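Local coordinates for short-chain-enoyl-CoA hydratase (Clostridium acetobutylicum, PDB 5Z7R), which catalyses the reversible hydration of crotonyl-CoA and other short-chain enoyl-CoA thioesters, a step of butanoate metabolism, at residues E59-A64 against N105-G110; C119-A124 against L178-V183; A51-G56 against T191-A196; I101-G106 against E187-A192. One frame throughout, in Å; residues are numbered along the deposited sequence.

Contact 1: residues E59-A64 against N105-G110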
loop_
_atom_site.group_PDB
_atom_site.type_symbol
_atom_site.label_atom_id
_atom_site.label_comp_id
_atom_site.label_asym_id
_atom_site.label_seq_id
_atom_site.Cartn_x
_atom_site.Cartn_y
_atom_site.Cartn_z
ATOM N N GLU A 59 20.307 29.566 22.802
ATOM C CA GLU A 59 21.442 28.818 22.288
ATOM C C GLU A 59 21.549 27.456 22.937
ATOM O O GLU A 59 22.479 26.720 22.634
ATOM C CB GLU A 59 22.785 29.583 22.525
ATOM C CG GLU A 59 22.775 31.068 22.167
ATOM C CD GLU A 59 22.538 31.331 20.687
ATOM O OE1 GLU A 59 23.170 30.608 19.871
ATOM O OE2 GLU A 59 21.738 32.257 20.343
ATOM N N LYS A 60 20.654 27.103 23.849
ATOM C CA LYS A 60 20.719 25.765 24.387
ATOM C C LYS A 60 19.765 24.784 23.655
ATOM O O LYS A 60 20.114 23.599 23.468
ATOM C CB LYS A 60 20.477 25.761 25.892
ATOM C CG LYS A 60 21.045 24.497 26.545
ATOM C CD LYS A 60 21.151 24.549 28.074
ATOM C CE LYS A 60 22.207 23.552 28.574
ATOM N NZ LYS A 60 21.974 23.090 29.972
ATOM N N SER A 61 18.581 25.249 23.240
ATOM C CA SER A 61 17.500 24.311 22.810
ATOM C C SER A 61 16.783 24.648 21.547
ATOM O O SER A 61 16.416 25.807 21.307
ATOM C CB SER A 61 16.414 24.136 23.879
ATOM O OG SER A 61 16.512 22.878 24.517
ATOM N N PHE A 62 16.552 23.598 20.764
ATOM C CA PHE A 62 15.567 23.645 19.704
ATOM C C PHE A 62 14.192 23.479 20.378
ATOM O O PHE A 62 13.457 24.442 20.506
ATOM C CB PHE A 62 15.853 22.572 18.648
ATOM C CG PHE A 62 14.808 22.480 17.581
ATOM C CD1 PHE A 62 14.666 23.488 16.640
ATOM C CD2 PHE A 62 13.951 21.394 17.536
ATOM C CE1 PHE A 62 13.693 23.402 15.670
ATOM C CE2 PHE A 62 12.980 21.305 16.583
ATOM C CZ PHE A 62 12.861 22.296 15.639
ATOM N N VAL A 63 13.861 22.250 20.701
ATOM C CA VAL A 63 12.739 21.938 21.530
ATOM C C VAL A 63 13.172 20.765 22.386
ATOM O O VAL A 63 13.468 19.717 21.877
ATOM C CB VAL A 63 11.518 21.605 20.654
ATOM C CG1 VAL A 63 10.373 21.061 21.459
ATOM C CG2 VAL A 63 11.083 22.798 19.840
ATOM N N ALA A 64 13.225 20.947 23.685
ATOM C CA ALA A 64 13.537 19.855 24.574
ATOM C C ALA A 64 12.295 19.159 25.099
ATOM O O ALA A 64 11.834 19.450 26.179
ATOM C CB ALA A 64 14.411 20.327 25.710
ATOM N N ASN A 105 18.819 24.281 16.505
ATOM C CA ASN A 105 19.853 25.085 17.139
ATOM C C ASN A 105 20.325 24.499 18.440
ATOM O O ASN A 105 21.157 25.069 19.106
ATOM C CB ASN A 105 19.355 26.515 17.373
ATOM C CG ASN A 105 18.159 26.566 18.315
ATOM O OD1 ASN A 105 18.312 26.775 19.533
ATOM N ND2 ASN A 105 16.969 26.328 17.764
ATOM N N GLY A 106 19.830 23.336 18.817
ATOM C CA GLY A 106 20.253 22.794 20.104
ATOM C C GLY A 106 19.503 21.544 20.416
ATOM O O GLY A 106 19.211 20.779 19.523
ATOM N N PHE A 107 19.192 21.328 21.680
ATOM C CA PHE A 107 18.464 20.122 22.083
ATOM C C PHE A 107 17.215 19.894 21.219
ATOM O O PHE A 107 16.432 20.824 20.936
ATOM C CB PHE A 107 18.035 20.234 23.536
ATOM C CG PHE A 107 19.104 19.911 24.557
ATOM C CD1 PHE A 107 19.581 18.622 24.708
ATOM C CD2 PHE A 107 19.516 20.871 25.466
ATOM C CE1 PHE A 107 20.507 18.310 25.697
ATOM C CE2 PHE A 107 20.442 20.564 26.456
ATOM C CZ PHE A 107 20.935 19.277 26.571
ATOM N N ALA A 108 17.055 18.648 20.785
ATOM C CA ALA A 108 15.873 18.218 20.026
ATOM C C ALA A 108 15.475 16.807 20.422
ATOM O O ALA A 108 15.837 15.852 19.762
ATOM C CB ALA A 108 16.120 18.300 18.533
ATOM N N LEU A 109 14.716 16.683 21.503
ATOM C CA LEU A 109 14.387 15.390 22.045
ATOM C C LEU A 109 12.869 15.140 22.063
ATOM O O LEU A 109 12.059 16.073 22.153
ATOM C CB LEU A 109 14.968 15.260 23.448
ATOM C CG LEU A 109 16.446 15.648 23.654
ATOM C CD1 LEU A 109 16.869 15.456 25.122
ATOM C CD2 LEU A 109 17.373 14.851 22.738
ATOM N N GLY A 110 12.506 13.869 21.913
ATOM C CA GLY A 110 11.136 13.421 22.019
ATOM C C GLY A 110 10.304 14.222 21.061
ATOM O O GLY A 110 10.632 14.266 19.873
#
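Phe62 and Val63 converge on the backbone of Phe107, at whose carbonyl oxygen the packing is close. The N-H groups of both reach Phe107 O at bent angles near 130°, Val63 N at 2.9 Å and Phe62 N in a weak hydrogen bond, because the pairing slips by one residue between Ser61 and Val63, a beta bulge in a parallel pair. The CB of Phe62 presses on the same oxygen at 2.9 Å. Before the bulge, Phe107 N gives a straight bond of 3.0 Å to an in-plane lone pair of Lys60 O; beyond it, Leu109 N bonds weakly to Val63 O. Phe62 turns its CG anti to the backbone N (chi1 175°), which carries the ring to the buried side, where CD2 rests 3.9 Å from Ala108 CB and Ile115 and Ala116 of helix 111-117 also touch it. Ser61 is buried too: its OG lies at the edge of the Phe107 ring, 3.2 Å from Phe107 CB, and bonds weakly to Leu25 O. The other side is looser. There the extended Lys60 chain runs alongside the partly exposed Phe107 ring, Lys60 CG 4.0 Å from Phe107 CE2. Strand 63-64 thus forms an edge, within this chain, of the smaller sheet of the crotonase fold, parallel to strand 107-109. The oxyanion hole of this family is probably formed here by the loop just after strand 63-64 and the start of helix 111-117.

Contact 2: residues C119-A124 against L178-V183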
loop_
_atom_site.group_PDB
_atom_site.type_symbol
_atom_site.label_atom_id
_atom_site.label_comp_id
_atom_site.label_asym_id
_atom_site.label_seq_id
_atom_site.Cartn_x
_atom_site.Cartn_y
_atom_site.Cartn_z
ATOM N N CYS A 119 9.286 18.588 9.449
ATOM C CA CYS A 119 9.614 19.570 8.393
ATOM C C CYS A 119 10.233 18.923 7.144
ATOM O O CYS A 119 10.703 17.784 7.167
ATOM C CB CYS A 119 10.599 20.607 8.926
ATOM S SG CYS A 119 10.133 21.354 10.501
ATOM N N ASP A 120 10.220 19.659 6.055
ATOM C CA ASP A 120 10.827 19.218 4.822
ATOM C C ASP A 120 12.358 18.915 4.900
ATOM O O ASP A 120 12.798 17.843 4.489
ATOM C CB ASP A 120 10.546 20.266 3.754
ATOM C CG ASP A 120 9.077 20.370 3.433
ATOM O OD1 ASP A 120 8.544 19.383 2.907
ATOM O OD2 ASP A 120 8.455 21.422 3.697
ATOM N N ILE A 121 13.132 19.870 5.445
ATOM C CA ILE A 121 14.584 19.867 5.480
ATOM C C ILE A 121 15.065 20.130 6.902
ATOM O O ILE A 121 14.602 21.060 7.563
ATOM C CB ILE A 121 15.106 20.967 4.548
ATOM C CG1 ILE A 121 14.817 20.595 3.099
ATOM C CG2 ILE A 121 16.603 21.179 4.701
ATOM C CD1 ILE A 121 14.692 21.784 2.176
ATOM N N ARG A 122 15.978 19.316 7.391
ATOM C CA ARG A 122 16.575 19.552 8.688
ATOM C C ARG A 122 18.038 19.939 8.486
ATOM O O ARG A 122 18.766 19.381 7.634
ATOM C CB ARG A 122 16.538 18.301 9.556
ATOM C CG ARG A 122 15.180 18.008 10.175
ATOM C CD ARG A 122 14.883 16.516 10.418
ATOM N NE ARG A 122 14.876 15.721 9.195
ATOM C CZ ARG A 122 14.018 15.861 8.203
ATOM N NH1 ARG A 122 13.051 16.779 8.251
ATOM N NH2 ARG A 122 14.124 15.082 7.139
ATOM N N ILE A 123 18.456 20.876 9.323
ATOM C CA ILE A 123 19.786 21.414 9.333
ATOM C C ILE A 123 20.057 21.674 10.802
ATOM O O ILE A 123 19.141 21.963 11.560
ATOM C CB ILE A 123 19.787 22.640 8.395
ATOM C CG1 ILE A 123 20.699 22.368 7.212
ATOM C CG2 ILE A 123 20.061 23.974 9.069
ATOM C CD1 ILE A 123 19.965 22.485 5.896
ATOM N N ALA A 124 21.280 21.483 11.239
ATOM C CA ALA A 124 21.551 21.532 12.662
ATOM C C ALA A 124 22.813 22.313 12.928
ATOM O O ALA A 124 23.629 22.481 12.009
ATOM C CB ALA A 124 21.692 20.140 13.216
ATOM N N LEU A 178 19.602 11.978 9.339
ATOM C CA LEU A 178 18.574 12.683 10.109
ATOM C C LEU A 178 18.565 14.151 9.737
ATOM O O LEU A 178 17.489 14.768 9.554
ATOM C CB LEU A 178 18.828 12.530 11.609
ATOM C CG LEU A 178 17.736 13.091 12.504
ATOM C CD1 LEU A 178 16.356 12.627 12.069
ATOM C CD2 LEU A 178 17.973 12.681 13.953
ATOM N N VAL A 179 19.787 14.714 9.618
ATOM C CA VAL A 179 19.965 16.060 9.065
ATOM C C VAL A 179 20.746 16.050 7.763
ATOM O O VAL A 179 21.505 15.117 7.525
ATOM C CB VAL A 179 20.674 16.997 10.050
ATOM C CG1 VAL A 179 19.776 17.199 11.264
ATOM C CG2 VAL A 179 22.054 16.457 10.459
ATOM N N ASN A 180 20.514 17.099 6.957
ATOM C CA ASN A 180 21.201 17.388 5.716
ATOM C C ASN A 180 22.515 18.177 5.857
ATOM O O ASN A 180 23.336 18.155 4.964
ATOM C CB ASN A 180 20.284 18.196 4.815
ATOM C CG ASN A 180 19.058 17.435 4.385
ATOM O OD1 ASN A 180 18.953 16.214 4.568
ATOM N ND2 ASN A 180 18.115 18.155 3.788
ATOM N N LYS A 181 22.691 18.914 6.950
ATOM C CA LYS A 181 23.913 19.696 7.182
ATOM C C LYS A 181 24.152 19.987 8.639
ATOM O O LYS A 181 23.226 20.111 9.447
ATOM C CB LYS A 181 23.828 21.046 6.517
ATOM C CG LYS A 181 23.817 21.072 5.010
ATOM C CD LYS A 181 24.260 22.464 4.566
ATOM C CE LYS A 181 24.099 22.664 3.068
ATOM N NZ LYS A 181 22.679 22.948 2.718
ATOM N N VAL A 182 25.419 20.109 8.975
ATOM C CA VAL A 182 25.824 20.627 10.276
ATOM C C VAL A 182 26.679 21.866 9.991
ATOM O O VAL A 182 27.458 21.870 9.046
ATOM C CB VAL A 182 26.513 19.543 11.110
ATOM C CG1 VAL A 182 26.846 20.033 12.514
ATOM C CG2 VAL A 182 25.592 18.338 11.191
ATOM N N VAL A 183 26.405 22.941 10.731
ATOM C CA VAL A 183 27.160 24.204 10.726
ATOM C C VAL A 183 27.358 24.570 12.185
ATOM O O VAL A 183 26.859 23.862 13.065
ATOM C CB VAL A 183 26.428 25.364 10.034
ATOM C CG1 VAL A 183 26.203 25.086 8.553
ATOM C CG2 VAL A 183 25.110 25.672 10.708
#
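Arg122 and Ala124 hold the chain from Leu178 to Val183 against the sheet of the crotonase fold, where strand 182-183 adds itself, parallel to strand 121-125, as the outermost strand within the chain. Backbone bonds do most of the joining: Asn180 N to Arg122 O at 3.0 Å, Ala124 N to Lys181 O, and Val183 N to Ala124 O at 3.1 Å. The last two donors and acceptors straddle the single bridge of Ala124 with Val182. Apolar contacts fill in around them. Val179 CG1 lies between Arg122 CB and Ala124 CB, 4.0 Å from the latter, and helix 170-175 packs on Val179. Ile123 and Lys181 run side by side in the same direction, and Ile123 CG1 is squeezed to 3.5 Å from Lys181 CB. Polar side chains make the third group. Asn180 crosses Ile121 at about a right angle, its ND2 3.5 Å from Ile121 CG2; the amide nitrogen itself is taken by Gln160 OE1 and Gly156 O of the second subunit, which makes this edge part of a subunit interface. The Arg122 chain bends at chi3 (-61°) and brings the guanidinium back between two loop carbonyls. NH1 reaches Cys119 O at 2.8 Å, close to the guanidinium plane, and NE lies 2.8 Å from Leu178 O, nearly along the C=O axis, though its N-H is bent away from the line (138°).

Contact 3: residues A51-G56 against T191-A196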
loop_
_atom_site.group_PDB
_atom_site.type_symbol
_atom_site.label_atom_id
_atom_site.label_comp_id
_atom_site.label_asym_id
_atom_site.label_seq_id
_atom_site.Cartn_x
_atom_site.Cartn_y
_atom_site.Cartn_z
ATOM N N ALA A 51 8.262 30.267 2.115
ATOM C CA ALA A 51 9.017 29.267 2.824
ATOM C C ALA A 51 8.993 29.562 4.307
ATOM O O ALA A 51 8.630 30.662 4.732
ATOM C CB ALA A 51 10.442 29.177 2.296
ATOM N N VAL A 52 9.326 28.562 5.100
ATOM C CA VAL A 52 9.250 28.672 6.536
ATOM C C VAL A 52 10.519 28.117 7.145
ATOM O O VAL A 52 11.056 27.122 6.658
ATOM C CB VAL A 52 8.038 27.871 7.077
ATOM C CG1 VAL A 52 8.052 27.782 8.591
ATOM C CG2 VAL A 52 6.753 28.465 6.572
ATOM N N ILE A 53 10.983 28.758 8.207
ATOM C CA ILE A 53 12.069 28.281 8.983
ATOM C C ILE A 53 11.552 28.147 10.379
ATOM O O ILE A 53 10.969 29.055 10.935
ATOM C CB ILE A 53 13.235 29.277 9.008
ATOM C CG1 ILE A 53 13.704 29.584 7.583
ATOM C CG2 ILE A 53 14.393 28.763 9.870
ATOM C CD1 ILE A 53 14.808 30.619 7.554
ATOM N N LEU A 54 11.813 27.005 10.958
ATOM C CA LEU A 54 11.379 26.735 12.271
ATOM C C LEU A 54 12.595 26.661 13.063
ATOM O O LEU A 54 13.502 25.911 12.719
ATOM C CB LEU A 54 10.704 25.372 12.332
ATOM C CG LEU A 54 10.258 24.899 13.704
ATOM C CD1 LEU A 54 9.271 25.890 14.316
ATOM C CD2 LEU A 54 9.663 23.491 13.587
ATOM N N THR A 55 12.618 27.365 14.169
ATOM C CA THR A 55 13.685 27.128 15.124
ATOM C C THR A 55 13.196 27.356 16.529
ATOM O O THR A 55 12.051 27.725 16.739
ATOM C CB THR A 55 14.885 28.049 14.840
ATOM O OG1 THR A 55 16.020 27.562 15.560
ATOM C CG2 THR A 55 14.538 29.522 15.223
ATOM N N GLY A 56 14.075 27.069 17.473
ATOM C CA GLY A 56 13.877 27.395 18.879
ATOM C C GLY A 56 14.604 28.684 19.253
ATOM O O GLY A 56 15.242 29.311 18.411
ATOM N N THR A 191 22.595 29.913 7.180
ATOM C CA THR A 191 22.485 28.741 6.302
ATOM C C THR A 191 21.002 28.473 5.916
ATOM O O THR A 191 20.683 28.413 4.722
ATOM C CB THR A 191 23.145 27.486 6.886
ATOM O OG1 THR A 191 24.487 27.797 7.248
ATOM C CG2 THR A 191 23.171 26.369 5.856
ATOM N N ALA A 192 20.123 28.357 6.924
ATOM C CA ALA A 192 18.667 28.254 6.713
ATOM C C ALA A 192 18.116 29.285 5.744
ATOM O O ALA A 192 17.349 28.934 4.829
ATOM C CB ALA A 192 17.951 28.384 8.021
ATOM N N LYS A 193 18.517 30.553 5.934
ATOM C CA LYS A 193 17.992 31.661 5.146
ATOM C C LYS A 193 18.481 31.595 3.748
ATOM O O LYS A 193 17.747 31.952 2.832
ATOM C CB LYS A 193 18.309 33.047 5.754
ATOM C CG LYS A 193 17.533 33.362 7.031
ATOM C CD LYS A 193 17.504 34.832 7.439
ATOM C CE LYS A 193 17.812 35.012 8.933
ATOM N NZ LYS A 193 16.864 35.919 9.638
ATOM N N GLU A 194 19.710 31.126 3.543
ATOM C CA GLU A 194 20.172 30.997 2.168
ATOM C C GLU A 194 19.499 29.807 1.485
ATOM O O GLU A 194 19.109 29.906 0.314
ATOM C CB GLU A 194 21.709 31.021 2.045
ATOM C CG GLU A 194 22.481 29.792 2.495
ATOM C CD GLU A 194 23.896 30.102 3.020
ATOM O OE1 GLU A 194 24.776 29.205 2.916
ATOM O OE2 GLU A 194 24.128 31.218 3.568
ATOM N N ILE A 195 19.265 28.715 2.215
ATOM C CA ILE A 195 18.406 27.649 1.652
ATOM C C ILE A 195 17.006 28.209 1.342
ATOM O O ILE A 195 16.540 28.118 0.232
ATOM C CB ILE A 195 18.327 26.412 2.559
ATOM C CG1 ILE A 195 19.689 25.739 2.614
ATOM C CG2 ILE A 195 17.264 25.430 2.041
ATOM C CD1 ILE A 195 19.891 24.847 3.821
ATOM N N ALA A 196 16.372 28.845 2.312
ATOM C CA ALA A 196 15.042 29.417 2.105
ATOM C C ALA A 196 15.008 30.356 0.928
ATOM O O ALA A 196 14.058 30.350 0.136
ATOM C CB ALA A 196 14.599 30.139 3.350
#
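Ala192 meets Ile53 first as helix 188-201 runs over strand 51-56. Its CB sits against two branches of the isoleucine, 3.9 Å from CD1 and 4.0 Å from CG2. The CG1 branch of Ile53 stands beside the backbone N and is extended beyond it (chi2 177°), which sends CD1 out to the helix surface. One residue on, Lys193 crosses Ile53 at about a right angle; its CG touches CD1 at 3.9 Å, and the bent remainder of the chain carries NZ to a salt bridge with Glu11 on the outer strand 6-11. This is helix-on-sheet packing of the crotonase fold: the helix follows edge strand 182-183 and returns over the sheet nearly antiparallel to strand 51-56, the short axes 163° apart and 9.0 Å from each other at their closest, consistent with the small residues one turn apart that face the strand. Ile195, between them, turns to other partners, Ile101 of the next strand and Thr164 of the second subunit. At Ala196 the helix faces the strand again, and its CB packs on Ile53 CD1 at 4.2 Å. The same methyl meets Ala51 CB at 4.4 Å, while Val200, a turn further on, also touches Ala51.

Contact 4: residues I101-G106 against E187-A192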
loop_
_atom_site.group_PDB
_atom_site.type_symbol
_atom_site.label_atom_id
_atom_site.label_comp_id
_atom_site.label_asym_id
_atom_site.label_seq_id
_atom_site.Cartn_x
_atom_site.Cartn_y
_atom_site.Cartn_z
ATOM N N ILE A 101 11.895 24.426 6.850
ATOM C CA ILE A 101 13.238 24.101 7.207
ATOM C C ILE A 101 13.296 24.191 8.711
ATOM O O ILE A 101 12.968 25.249 9.287
ATOM C CB ILE A 101 14.220 25.130 6.571
ATOM C CG1 ILE A 101 14.169 25.069 5.048
ATOM C CG2 ILE A 101 15.672 24.908 6.994
ATOM C CD1 ILE A 101 14.408 26.417 4.397
ATOM N N ALA A 102 13.699 23.105 9.347
ATOM C CA ALA A 102 14.036 23.127 10.751
ATOM C C ALA A 102 15.508 23.555 10.960
ATOM O O ALA A 102 16.448 22.842 10.538
ATOM C CB ALA A 102 13.831 21.774 11.356
ATOM N N ALA A 103 15.713 24.699 11.614
ATOM C CA ALA A 103 17.043 25.077 12.043
ATOM C C ALA A 103 17.226 24.609 13.460
ATOM O O ALA A 103 16.846 25.262 14.423
ATOM C CB ALA A 103 17.250 26.571 11.921
ATOM N N VAL A 104 17.806 23.437 13.596
ATOM C CA VAL A 104 17.872 22.821 14.896
ATOM C C VAL A 104 19.089 23.420 15.539
ATOM O O VAL A 104 20.236 23.126 15.161
ATOM C CB VAL A 104 17.958 21.286 14.798
ATOM C CG1 VAL A 104 18.050 20.634 16.171
ATOM C CG2 VAL A 104 16.756 20.765 14.042
ATOM N N ASN A 105 18.819 24.281 16.505
ATOM C CA ASN A 105 19.853 25.085 17.139
ATOM C C ASN A 105 20.325 24.499 18.440
ATOM O O ASN A 105 21.157 25.069 19.106
ATOM C CB ASN A 105 19.355 26.515 17.373
ATOM C CG ASN A 105 18.159 26.566 18.315
ATOM O OD1 ASN A 105 18.312 26.775 19.533
ATOM N ND2 ASN A 105 16.969 26.328 17.764
ATOM N N GLY A 106 19.830 23.336 18.817
ATOM C CA GLY A 106 20.253 22.794 20.104
ATOM C C GLY A 106 19.503 21.544 20.416
ATOM O O GLY A 106 19.211 20.779 19.523
ATOM N N GLU A 187 26.618 30.200 12.234
ATOM C CA GLU A 187 26.206 30.072 10.830
ATOM C C GLU A 187 24.732 29.584 10.609
ATOM O O GLU A 187 24.177 29.753 9.524
ATOM C CB GLU A 187 27.144 29.103 10.113
ATOM C CG GLU A 187 28.628 29.458 10.181
ATOM C CD GLU A 187 29.525 28.464 9.423
ATOM O OE1 GLU A 187 29.215 27.249 9.353
ATOM O OE2 GLU A 187 30.573 28.895 8.904
ATOM N N LEU A 188 24.107 28.978 11.613
ATOM C CA LEU A 188 22.791 28.301 11.424
ATOM C C LEU A 188 21.693 29.068 10.645
ATOM O O LEU A 188 21.211 28.624 9.596
ATOM C CB LEU A 188 22.248 27.858 12.777
ATOM C CG LEU A 188 20.951 27.034 12.784
ATOM C CD1 LEU A 188 20.954 26.052 11.624
ATOM C CD2 LEU A 188 20.805 26.277 14.082
ATOM N N MET A 189 21.295 30.223 11.146
ATOM C CA MET A 189 20.214 30.958 10.514
ATOM C C MET A 189 20.590 31.491 9.148
ATOM O O MET A 189 19.725 31.580 8.268
ATOM C CB MET A 189 19.738 32.088 11.422
ATOM C CG MET A 189 18.940 31.586 12.627
ATOM S SD MET A 189 17.319 30.817 12.238
ATOM C CE MET A 189 16.687 31.914 10.957
ATOM N N ASN A 190 21.854 31.871 8.955
ATOM C CA ASN A 190 22.283 32.278 7.613
ATOM C C ASN A 190 22.143 31.082 6.720
ATOM O O ASN A 190 21.629 31.219 5.600
ATOM C CB ASN A 190 23.746 32.794 7.520
ATOM C CG ASN A 190 23.930 34.189 8.089
ATOM O OD1 ASN A 190 23.003 35.011 8.105
ATOM N ND2 ASN A 190 25.142 34.464 8.576
ATOM N N THR A 191 22.595 29.913 7.180
ATOM C CA THR A 191 22.485 28.741 6.302
ATOM C C THR A 191 21.002 28.473 5.916
ATOM O O THR A 191 20.683 28.413 4.722
ATOM C CB THR A 191 23.145 27.486 6.886
ATOM O OG1 THR A 191 24.487 27.797 7.248
ATOM C CG2 THR A 191 23.171 26.369 5.856
ATOM N N ALA A 192 20.123 28.357 6.924
ATOM C CA ALA A 192 18.667 28.254 6.713
ATOM C C ALA A 192 18.116 29.285 5.744
ATOM O O ALA A 192 17.349 28.934 4.829
ATOM C CB ALA A 192 17.951 28.384 8.021
#
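Leu188 reaches from the first turn of helix 188-201 to Ala103 and the residues that end strand 100-104. Its CB stands back, 5.2 Å from Ala103 CB, and serves as the stem. With CG anti to the backbone N (chi1 -175°), the side chain heads for the strand, and CG itself comes within 3.8 Å of Ala103 CB. There it forks. CD1 remains over the alanine, 3.8 Å from its CB, whereas CD2 continues past the strand end to Val104 O at 3.4 Å and to Asn105 CA at an equal distance, grazing Asn105 CB as well. The leucine tip thus lies across the point where the chain leaves the sheet. Ala103 CB also receives Met189 SD at 4.3 Å and, one helical turn after Leu188, Ala192 CB. Two residues earlier, Ile101 extends CD1 to Ala192 O at 3.9 Å. Glu187 O accepts from both N and OG1 of Thr191. The helix runs almost antiparallel to strand 100-104, and its leucine bridges to Ile123 and Ser125 on strand 121-125, while Met189 and Ala192 touch Ile53 on strand 51-56 at the other flank.

Overall arrangement
Contacts 2, 3 and 4 all belong to the larger sheet of the crotonase fold, in which strands 51-56, 100-104, 121-125 and 182-183 follow one another. Contacts 3 and 4 share helix 188-201 and have centres about 6 Å apart; contact 2, its centre about 8 Å from that of contact 4, supplies the edge strand that leads into this helix. Contact 1 joins the smaller sheet, its centre about 12 Å from that of contact 4, and is tied to it directly because strand 100-104 passes through Asn105 and Gly106 into strand 107-109. Along the chain, contact 1 closes before contact 2 opens, and contacts 3 and 4 span contact 2. The core sheet thereby continues toward the predicted catalytic glutamates.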